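PDB 1IYB: ribonuclease from Nicotiana glutinosa, which cleaves RNA as a member of the T2 ribonuclease family and binds guanosine-5'-monophosphate at a guanine site. Local coordinates for the interface of chains A and B. Numbering follows the deposited sequence. Chains: chain A/B, Ribonuclease.

Contact 1: the interface of chains A and B. Residues chain A 58-61; chain B 6-7.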
# COMPACT_ATOMS: atom_id res chain seq x y z
N CYS A 58 7.57 6.28 -1.68
CA CYS A 58 8.01 6.99 -2.87
C CYS A 58 9.49 7.08 -3.23
O CYS A 58 9.81 7.44 -4.36
CB CYS A 58 7.42 8.40 -2.83
SG CYS A 58 5.59 8.42 -2.85
N ASP A 59 10.40 6.77 -2.31
CA ASP A 59 11.83 6.86 -2.64
C ASP A 59 12.70 5.89 -1.86
O ASP A 59 13.11 6.17 -0.73
CB ASP A 59 12.33 8.29 -2.40
CG ASP A 59 13.67 8.56 -3.07
OD1 ASP A 59 14.38 7.59 -3.41
OD2 ASP A 59 14.01 9.75 -3.25
N SER A 60 13.00 4.76 -2.48
CA SER A 60 13.82 3.73 -1.84
C SER A 60 15.25 4.17 -1.56
O SER A 60 15.96 3.53 -0.78
CB SER A 60 13.85 2.48 -2.73
OG SER A 60 14.47 2.77 -3.97
N ASN A 61 15.68 5.26 -2.18
CA ASN A 61 17.03 5.75 -1.97
C ASN A 61 17.13 6.88 -0.97
O ASN A 61 18.15 7.57 -0.88
CB ASN A 61 17.66 6.13 -3.31
CG ASN A 61 17.92 4.92 -4.17
OD1 ASN A 61 18.62 4.00 -3.74
ND2 ASN A 61 17.36 4.89 -5.37
N GLN B 6 15.81 5.42 -10.02
CA GLN B 6 15.96 6.40 -8.95
C GLN B 6 15.05 6.33 -7.72
O GLN B 6 15.52 6.56 -6.61
CB GLN B 6 15.89 7.81 -9.54
CG GLN B 6 17.13 8.21 -10.33
CD GLN B 6 17.06 9.63 -10.86
OE1 GLN B 6 16.27 9.93 -11.76
NE2 GLN B 6 17.87 10.51 -10.30
N ASP B 7 13.77 6.03 -7.90
CA ASP B 7 12.86 5.98 -6.75
C ASP B 7 12.44 4.61 -6.26
O ASP B 7 11.84 4.49 -5.19
CB ASP B 7 11.62 6.82 -7.04
CG ASP B 7 11.93 8.30 -7.13
OD1 ASP B 7 12.76 8.78 -6.33
OD2 ASP B 7 11.34 8.97 -8.00
O HOH W 1 16.26 8.90 -5.27

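Contact 2: the interface of chains A and B. Residues chain A 54-57; chain B 54-57.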
# COMPACT_ATOMS: atom_id res chain seq x y z
N TYR A 54 -3.71 7.88 -2.39
CA TYR A 54 -2.53 8.48 -1.79
C TYR A 54 -1.27 7.74 -2.20
O TYR A 54 -1.29 6.53 -2.41
CB TYR A 54 -2.65 8.49 -0.26
CG TYR A 54 -2.81 7.11 0.36
CD1 TYR A 54 -1.70 6.33 0.69
CD2 TYR A 54 -4.08 6.59 0.62
CE1 TYR A 54 -1.85 5.06 1.26
CE2 TYR A 54 -4.24 5.33 1.18
CZ TYR A 54 -3.13 4.57 1.50
OH TYR A 54 -3.29 3.32 2.05
N PRO A 55 -0.16 8.47 -2.36
CA PRO A 55 1.10 7.84 -2.75
C PRO A 55 1.73 7.21 -1.50
O PRO A 55 1.47 7.66 -0.39
CB PRO A 55 1.92 9.00 -3.28
CG PRO A 55 1.49 10.13 -2.38
CD PRO A 55 -0.02 9.94 -2.30
N SER A 56 2.54 6.18 -1.69
CA SER A 56 3.22 5.54 -0.57
C SER A 56 4.55 4.91 -1.00
O SER A 56 4.66 4.42 -2.12
CB SER A 56 2.33 4.48 0.10
OG SER A 56 1.93 3.48 -0.82
N ASN A 57 5.53 4.95 -0.10
CA ASN A 57 6.88 4.40 -0.33
C ASN A 57 7.43 4.96 -1.63
O ASN A 57 7.77 4.22 -2.55
CB ASN A 57 6.82 2.88 -0.41
CG ASN A 57 6.20 2.26 0.82
OD1 ASN A 57 5.15 1.61 0.74
ND2 ASN A 57 6.84 2.44 1.97
N TYR B 54 7.01 -1.43 -1.63
CA TYR B 54 6.80 -1.09 -3.03
C TYR B 54 6.04 0.22 -3.11
O TYR B 54 5.21 0.51 -2.26
CB TYR B 54 6.03 -2.19 -3.76
CG TYR B 54 4.65 -2.49 -3.24
CD1 TYR B 54 3.55 -1.71 -3.61
CD2 TYR B 54 4.43 -3.56 -2.37
CE1 TYR B 54 2.27 -1.99 -3.14
CE2 TYR B 54 3.16 -3.85 -1.89
CZ TYR B 54 2.08 -3.06 -2.27
OH TYR B 54 0.82 -3.36 -1.80
N PRO B 55 6.36 1.04 -4.12
CA PRO B 55 5.68 2.32 -4.29
C PRO B 55 4.31 2.06 -4.89
O PRO B 55 4.12 1.07 -5.61
CB PRO B 55 6.60 3.06 -5.25
CG PRO B 55 7.07 1.95 -6.15
CD PRO B 55 7.39 0.84 -5.16
N SER B 56 3.34 2.92 -4.59
CA SER B 56 2.01 2.76 -5.17
C SER B 56 1.31 4.11 -5.30
O SER B 56 1.54 5.02 -4.51
CB SER B 56 1.15 1.80 -4.32
OG SER B 56 0.95 2.30 -3.02
N ASN B 57 0.47 4.22 -6.33
CA ASN B 57 -0.31 5.43 -6.63
C ASN B 57 0.55 6.69 -6.61
O ASN B 57 0.26 7.66 -5.91
CB ASN B 57 -1.46 5.56 -5.64
CG ASN B 57 -2.40 4.37 -5.68
OD1 ASN B 57 -2.13 3.34 -5.07
ND2 ASN B 57 -3.49 4.51 -6.41
O HOH W 2 2.73 0.97 -1.32
O HOH W 3 -0.78 3.88 -1.75

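Contact 1: the interface of chains A and B
B:Asp7 sets its CB methylene 3.3 Å from the backbone carbonyl O of A:Cys58, and this carbon-to-oxygen packing is the nearest the patch has to an apolar centre. With CG anti to its own carbonyl carbon (chi1 -67°), the B:Asp7 carboxylate leans towards A:Asp59. Its OD1 sits over the face of that second carboxylate, 3.4 Å from A:Asp59 CG and about equally far from both carboxylate oxygens. The two acid planes stand 75° apart, consistent with the tip of one meeting the face of the other. No hydrogen bond joins the pair, and such proximity would be expected to favour a neutral form of one acid.

Further out, the main chain of chain B supplies acceptors. A:Ser60 N donates to B:Asp7 O at 3.0 Å, almost straight at the hydrogen (173°), although the donor lies above the carbonyl plane; A:Ser60 OG adds a weak bond to the same oxygen. At the rim, the amide A:Asn61 ND2 donates to B:Gln6 O at 2.8 Å. The acceptor lies nearly in the side-chain amide plane of A:Asn61, while the donor again comes from above the carbonyl plane of B:Gln6. Water 1 also meets B:Gln6 O at 2.8 Å and bridges it to A:Asp59 OD1 at 2.9 Å. Within chain A, A:Asn61 N donates to A:Asp59 OD1 at 2.9 Å and so steadies that carboxylate.

All six residues are in loops: A:Cys58 to A:Asn61 in the stretch between strand 41-48 and the 3-10 helix 66-72, and B:Gln6 and B:Asp7 in the N-terminal segment leading into strand 10-16.

Contact 2: the interface of chains A and B
A:Ser56 and B:Ser56 pair backbone to backbone in an antiparallel bridge about the two-fold relation of the chains. A:Ser56 N donates to B:Ser56 O, and B:Ser56 N returns the bond to A:Ser56 O, each at 3.2 Å. The hydrogen angles of 142° and 147° show bent and rather long links, so the bridge by itself is modest.

Side-chain hydrogen bonding reinforces it. Each OG takes the crowded position between its own backbone N and carbonyl carbon (chi1 58° in chain A), which turns both hydroxyls to the same side of the paired segments. They meet tip to tip, B:Ser56 OG donating to A:Ser56 OG at 2.7 Å. The proton of A:Ser56 OG is then most easily placed towards a water.

Water mediates a third kind of contact. Waters 2 and 3 flank the hydroxyl pair, and each touches both serine OG atoms. Water 2 continues to the backbone carbonyl B:Tyr54 O at 2.7 Å, water 3 to A:Tyr54 O at 2.8 Å, so the hydroxyls are tied to main chain on both flanks.

Packing closes the patch. A:Asn57 CB lies 3.4 Å from B:Tyr54 O, and B:Asn57 CB packs in the same way on A:Tyr54 O. Both asparagines have positive phi, turning the chain just past the bridge, and A:Pro55 CB rests near B:Asn57 O. The symmetry breaks at the asparagine tips: A:Asn57 OD1 reaches water 2 at 3.2 Å, whereas B:Asn57 OD1 stays 3.6 Å from water 3.

Contacts 1 and 2 lie about 11 Å apart, measured between the centres of their C-alpha atoms. They share one uninterrupted loop of chain A, since A:Asn57 of contact 2 is followed directly by A:Cys58 of contact 1. Chain B answers with two separate segments, its own copy of residues 54-57 and its N-terminal stretch. Contact 2 pairs like with like and so marks the two-fold axis, whereas contact 1 lies off it and recurs with the chains exchanged. The chain A loop thus carries both contacts without a break, though the structure alone does not show that this dimer forms in solution.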